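Local coordinates for protein porin (PDB 5DL7) that is an outer-membrane beta-barrel of the OprD family that probably lets small solutes cross the membrane, at residues A[208-216]-A[227-235]. Residues are numbered along the deposited sequence; the frame is centred on the assembly and turned at random.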
ATOM      1  N   LYS A 208      17.064   3.258  19.439  1.00 43.76           N
ATOM      2  CA  LYS A 208      16.787   4.656  19.709  1.00 47.13           C
ATOM      3  C   LYS A 208      16.247   5.383  18.452  1.00 47.41           C
ATOM      4  O   LYS A 208      15.161   6.049  18.450  1.00 48.72           O
ATOM      5  CB  LYS A 208      18.096   5.337  20.242  1.00 54.83           C
ATOM      6  CG  LYS A 208      17.748   6.730  20.816  1.00 58.32           C
ATOM      7  CD  LYS A 208      18.912   7.415  21.503  1.00 65.23           C
ATOM      8  CE  LYS A 208      20.062   7.541  20.547  1.00 68.81           C
ATOM      9  NZ  LYS A 208      21.155   8.190  21.288  1.00 76.12           N
ATOM     10  N   ASP A 209      17.090   5.233  17.437  1.00 37.94           N
ATOM     11  CA  ASP A 209      16.851   5.980  16.215  1.00 37.32           C
ATOM     12  C   ASP A 209      16.528   5.085  15.013  1.00 37.58           C
ATOM     13  O   ASP A 209      16.094   5.606  13.979  1.00 36.50           O
ATOM     14  CB  ASP A 209      18.069   6.745  15.899  1.00 38.55           C
ATOM     15  CG  ASP A 209      18.326   7.932  16.844  1.00 45.02           C
ATOM     16  OD1 ASP A 209      17.424   8.470  17.560  1.00 44.53           O
ATOM     17  OD2 ASP A 209      19.524   8.272  16.885  1.00 48.29           O
ATOM     18  N   TYR A 210      16.525   3.744  15.154  1.00 33.04           N
ATOM     19  CA  TYR A 210      16.392   2.820  14.096  1.00 29.45           C
ATOM     20  C   TYR A 210      15.453   1.709  14.488  1.00 31.46           C
ATOM     21  O   TYR A 210      15.330   1.358  15.696  1.00 33.80           O
ATOM     22  CB  TYR A 210      17.659   2.214  13.633  1.00 31.93           C
ATOM     23  CG  TYR A 210      18.595   3.060  12.916  1.00 32.27           C
ATOM     24  CD1 TYR A 210      19.356   4.005  13.582  1.00 35.39           C
ATOM     25  CD2 TYR A 210      18.513   3.131  11.560  1.00 33.06           C
ATOM     26  CE1 TYR A 210      20.159   4.913  12.853  1.00 35.68           C
ATOM     27  CE2 TYR A 210      19.373   3.942  10.854  1.00 31.51           C
ATOM     28  CZ  TYR A 210      20.110   4.868  11.477  1.00 34.28           C
ATOM     29  OH  TYR A 210      20.905   5.768  10.801  1.00 34.92           O
ATOM     30  N   ARG A 211      14.763   1.144  13.527  1.00 28.52           N
ATOM     31  CA  ARG A 211      13.898  -0.028  13.709  1.00 27.27           C
ATOM     32  C   ARG A 211      14.497  -1.052  12.797  1.00 27.31           C
ATOM     33  O   ARG A 211      14.699  -0.764  11.578  1.00 27.56           O
ATOM     34  CB  ARG A 211      12.490   0.318  13.355  1.00 31.50           C
ATOM     35  CG  ARG A 211      11.517  -0.864  13.306  1.00 32.45           C
ATOM     36  CD  ARG A 211      10.059  -0.446  13.013  1.00 36.48           C
ATOM     37  NE  ARG A 211       9.902  -0.016  11.609  1.00 36.08           N
ATOM     38  CZ  ARG A 211       8.760  -0.060  10.907  1.00 38.80           C
ATOM     39  NH1 ARG A 211       7.629  -0.272  11.594  1.00 44.07           N
ATOM     40  NH2 ARG A 211       8.704   0.380   9.643  1.00 41.54           N
ATOM     41  N   LEU A 212      14.580  -2.298  13.223  1.00 25.41           N
ATOM     42  CA  LEU A 212      15.125  -3.448  12.403  1.00 25.98           C
ATOM     43  C   LEU A 212      14.003  -4.488  12.328  1.00 24.44           C
ATOM     44  O   LEU A 212      13.318  -4.701  13.316  1.00 25.50           O
ATOM     45  CB  LEU A 212      16.291  -4.107  13.123  1.00 28.95           C
ATOM     46  CG  LEU A 212      17.426  -3.252  13.532  1.00 39.89           C
ATOM     47  CD1 LEU A 212      18.561  -4.101  14.149  1.00 44.43           C
ATOM     48  CD2 LEU A 212      17.995  -2.285  12.545  1.00 43.00           C
ATOM     49  N   ARG A 213      13.695  -5.103  11.159  1.00 22.91           N
ATOM     50  CA  ARG A 213      12.585  -5.940  10.951  1.00 24.02           C
ATOM     51  C   ARG A 213      13.085  -7.163  10.128  1.00 20.90           C
ATOM     52  O   ARG A 213      13.941  -7.064   9.216  1.00 21.51           O
ATOM     53  CB  ARG A 213      11.521  -5.255  10.172  1.00 25.36           C
ATOM     54  CG  ARG A 213      10.981  -3.998  10.898  1.00 27.13           C
ATOM     55  CD  ARG A 213       9.743  -3.490  10.250  1.00 28.89           C
ATOM     56  NE  ARG A 213      10.138  -2.905   8.962  1.00 27.74           N
ATOM     57  CZ  ARG A 213       9.287  -2.598   7.939  1.00 28.24           C
ATOM     58  NH1 ARG A 213       8.009  -2.866   8.066  1.00 30.60           N
ATOM     59  NH2 ARG A 213       9.657  -1.940   6.802  1.00 26.56           N
ATOM     60  N   ALA A 214      12.428  -8.294  10.419  1.00 21.60           N
ATOM     61  CA  ALA A 214      12.732  -9.580   9.744  1.00 22.20           C
ATOM     62  C   ALA A 214      11.412 -10.350   9.757  1.00 20.43           C
ATOM     63  O   ALA A 214      10.821 -10.558  10.773  1.00 21.02           O
ATOM     64  CB  ALA A 214      13.849 -10.343  10.377  1.00 23.09           C
ATOM     65  N   TYR A 215      11.067 -10.897   8.584  1.00 18.98           N
ATOM     66  CA  TYR A 215       9.878 -11.738   8.501  1.00 19.14           C
ATOM     67  C   TYR A 215      10.127 -12.847   7.460  1.00 19.78           C
ATOM     68  O   TYR A 215      10.893 -12.708   6.494  1.00 20.81           O
ATOM     69  CB  TYR A 215       8.621 -10.965   8.002  1.00 19.64           C
ATOM     70  CG  TYR A 215       8.197  -9.877   8.957  1.00 20.75           C
ATOM     71  CD1 TYR A 215       7.412 -10.131  10.032  1.00 21.56           C
ATOM     72  CD2 TYR A 215       8.706  -8.594   8.696  1.00 23.21           C
ATOM     73  CE1 TYR A 215       7.170  -9.123  11.004  1.00 23.24           C
ATOM     74  CE2 TYR A 215       8.428  -7.576   9.637  1.00 25.60           C
ATOM     75  CZ  TYR A 215       7.709  -7.874  10.725  1.00 25.48           C
ATOM     76  OH  TYR A 215       7.466  -6.817  11.595  1.00 28.69           O
ATOM     77  N   HIS A 216       9.452 -13.933   7.666  1.00 20.74           N
ATOM     78  CA  HIS A 216       9.332 -15.061   6.737  1.00 19.70           C
ATOM     79  C   HIS A 216       7.839 -15.282   6.371  1.00 21.90           C
ATOM     80  O   HIS A 216       6.996 -15.143   7.207  1.00 20.01           O
ATOM     81  CB  HIS A 216       9.934 -16.394   7.314  1.00 22.43           C
ATOM     82  CG  HIS A 216       9.533 -17.621   6.536  1.00 25.10           C
ATOM     83  ND1 HIS A 216      10.105 -17.943   5.326  1.00 25.93           N
ATOM     84  CD2 HIS A 216       8.543 -18.515   6.736  1.00 27.77           C
ATOM     85  CE1 HIS A 216       9.507 -19.009   4.837  1.00 26.76           C
ATOM     86  NE2 HIS A 216       8.620 -19.432   5.694  1.00 26.88           N
ATOM     87  N   PHE A 227      12.034 -11.276   4.336  1.00 18.99           N
ATOM     88  CA  PHE A 227      12.274  -9.828   4.326  1.00 18.50           C
ATOM     89  C   PHE A 227      13.289  -9.515   5.419  1.00 18.77           C
ATOM     90  O   PHE A 227      13.112  -9.992   6.564  1.00 19.63           O
ATOM     91  CB  PHE A 227      10.977  -9.084   4.707  1.00 19.22           C
ATOM     92  CG  PHE A 227      11.148  -7.578   4.902  1.00 19.77           C
ATOM     93  CD1 PHE A 227      11.206  -6.775   3.775  1.00 20.45           C
ATOM     94  CD2 PHE A 227      11.409  -7.097   6.142  1.00 21.41           C
ATOM     95  CE1 PHE A 227      11.370  -5.419   3.947  1.00 20.76           C
ATOM     96  CE2 PHE A 227      11.561  -5.691   6.331  1.00 21.22           C
ATOM     97  CZ  PHE A 227      11.582  -4.898   5.230  1.00 21.13           C
ATOM     98  N   LEU A 228      14.206  -8.627   5.109  1.00 18.08           N
ATOM     99  CA  LEU A 228      15.023  -7.988   6.146  1.00 20.49           C
ATOM    100  C   LEU A 228      14.998  -6.497   5.854  1.00 21.39           C
ATOM    101  O   LEU A 228      15.062  -6.119   4.665  1.00 20.68           O
ATOM    102  CB  LEU A 228      16.502  -8.397   6.022  1.00 22.55           C
ATOM    103  CG  LEU A 228      16.724  -9.878   6.339  1.00 25.73           C
ATOM    104  CD1 LEU A 228      18.261 -10.096   6.037  1.00 28.82           C
ATOM    105  CD2 LEU A 228      16.461 -10.158   7.812  1.00 27.01           C
ATOM    106  N   GLY A 229      14.956  -5.689   6.868  1.00 20.31           N
ATOM    107  CA  GLY A 229      14.904  -4.208   6.597  1.00 22.29           C
ATOM    108  C   GLY A 229      15.265  -3.406   7.806  1.00 22.87           C
ATOM    109  O   GLY A 229      15.211  -3.900   8.946  1.00 22.51           O
ATOM    110  N   PHE A 230      15.574  -2.126   7.572  1.00 21.81           N
ATOM    111  CA  PHE A 230      15.700  -1.201   8.690  1.00 24.70           C
ATOM    112  C   PHE A 230      15.215   0.145   8.216  1.00 24.08           C
ATOM    113  O   PHE A 230      15.193   0.444   7.038  1.00 24.17           O
ATOM    114  CB  PHE A 230      17.095  -1.149   9.211  1.00 26.29           C
ATOM    115  CG  PHE A 230      18.126  -0.566   8.301  1.00 27.25           C
ATOM    116  CD1 PHE A 230      18.300   0.818   8.217  1.00 30.31           C
ATOM    117  CD2 PHE A 230      18.902  -1.330   7.523  1.00 26.07           C
ATOM    118  CE1 PHE A 230      19.218   1.361   7.346  1.00 30.41           C
ATOM    119  CE2 PHE A 230      19.871  -0.789   6.652  1.00 27.50           C
ATOM    120  CZ  PHE A 230      20.064   0.570   6.601  1.00 30.47           C
ATOM    121  N   ASN A 231      14.849   0.950   9.190  1.00 24.84           N
ATOM    122  CA  ASN A 231      14.532   2.367   8.924  1.00 24.86           C
ATOM    123  C   ASN A 231      14.866   3.251  10.102  1.00 30.54           C
ATOM    124  O   ASN A 231      14.810   2.818  11.238  1.00 28.55           O
ATOM    125  CB  ASN A 231      13.064   2.509   8.505  1.00 26.05           C
ATOM    126  CG  ASN A 231      12.061   2.186   9.581  1.00 27.62           C
ATOM    127  OD1 ASN A 231      11.804   1.022   9.894  1.00 29.61           O
ATOM    128  ND2 ASN A 231      11.440   3.254  10.185  1.00 32.75           N
ATOM    129  N   GLY A 232      15.290   4.475   9.831  1.00 29.23           N
ATOM    130  CA  GLY A 232      15.707   5.298  10.915  1.00 30.86           C
ATOM    131  C   GLY A 232      15.632   6.770  10.645  1.00 31.42           C
ATOM    132  O   GLY A 232      15.291   7.175   9.510  1.00 29.33           O
ATOM    133  N   LYS A 233      15.788   7.481  11.729  1.00 32.51           N
ATOM    134  CA  LYS A 233      15.841   8.944  11.698  1.00 33.23           C
ATOM    135  C   LYS A 233      16.852   9.307  12.760  1.00 37.59           C
ATOM    136  O   LYS A 233      16.589   9.147  13.980  1.00 35.25           O
ATOM    137  CB  LYS A 233      14.469   9.511  12.003  1.00 36.39           C
ATOM    138  CG  LYS A 233      14.549  11.046  12.141  1.00 43.45           C
ATOM    139  CD  LYS A 233      13.090  11.568  12.282  1.00 48.80           C
ATOM    140  CE  LYS A 233      13.012  13.047  12.624  1.00 58.89           C
ATOM    141  NZ  LYS A 233      11.622  13.322  13.160  1.00 63.29           N
ATOM    142  N   GLN A 234      18.028   9.625  12.313  1.00 34.77           N
ATOM    143  CA  GLN A 234      19.104   9.799  13.187  1.00 38.76           C
ATOM    144  C   GLN A 234      19.562  11.299  13.138  1.00 39.59           C
ATOM    145  O   GLN A 234      19.989  11.776  12.099  1.00 37.18           O
ATOM    146  CB  GLN A 234      20.291   8.982  12.643  1.00 40.06           C
ATOM    147  CG  GLN A 234      21.571   9.030  13.472  1.00 45.08           C
ATOM    148  CD  GLN A 234      22.695   8.228  12.824  1.00 46.12           C
ATOM    149  OE1 GLN A 234      22.559   7.393  11.998  1.00 44.52           O
ATOM    150  NE2 GLN A 234      23.840   8.499  13.297  1.00 51.95           N
ATOM    151  N   PRO A 235      19.649  11.935  14.289  1.00 41.45           N
ATOM    152  CA  PRO A 235      20.113  13.357  14.270  1.00 43.84           C
ATOM    153  C   PRO A 235      21.582  13.364  14.003  1.00 46.05           C
ATOM    154  O   PRO A 235      22.270  12.717  14.753  1.00 54.01           O
ATOM    155  CB  PRO A 235      19.827  13.841  15.670  1.00 48.30           C
ATOM    156  CG  PRO A 235      19.295  12.701  16.464  1.00 48.17           C
ATOM    157  CD  PRO A 235      19.036  11.530  15.586  1.00 43.21           C
TER
HETATM  158  O   HOH W   1      12.392  -1.393   8.715  1.00 27.27           O
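Y210 lays one face of its ring over the backbone of G232, whose CA sits 4.1 Å from the ring centroid in a CH-pi contact. With CG anti to the carbonyl carbon (chi1 -70°), the ring leans across to the neighbouring strand, and its OH gives a 2.6 Å hydrogen bond to OE1 of Q234, in the plane of that amide's carbonyl. CD1 of F230 comes to the edge of the Y210 ring, and CB of F230 packs against CD2 of L212 at 3.6 Å; A214 and L228 continue this largely apolar face. Polar groups gather on the other face. OD1 of N231 accepts a bond from NE of R211 at 2.8 Å, on a lone pair and in the guanidinium plane, although amide and guanidinium stand 83° apart. A water accepts from NE of R213 and donates to the same OD1. NH2 of R211 lies 3.5 Å above the centre of one face of the R213 guanidinium; over the opposite face CE2 of F227 sits 3.8 Å away, toward the rim, its ring tipped 71° from that plane. F227 also meets the edge of the Y215 ring. Paired backbone bonds at R211-N231, R213-G229 and Y215-F227 knit the antiparallel hairpin, flanked in the barrel wall by strands 198-206 and 240-253. The apolar face probably meets lipid, while the overlapping arginines, R211 held by N231 directly and R213 through water, probably give the channel side local positive charge.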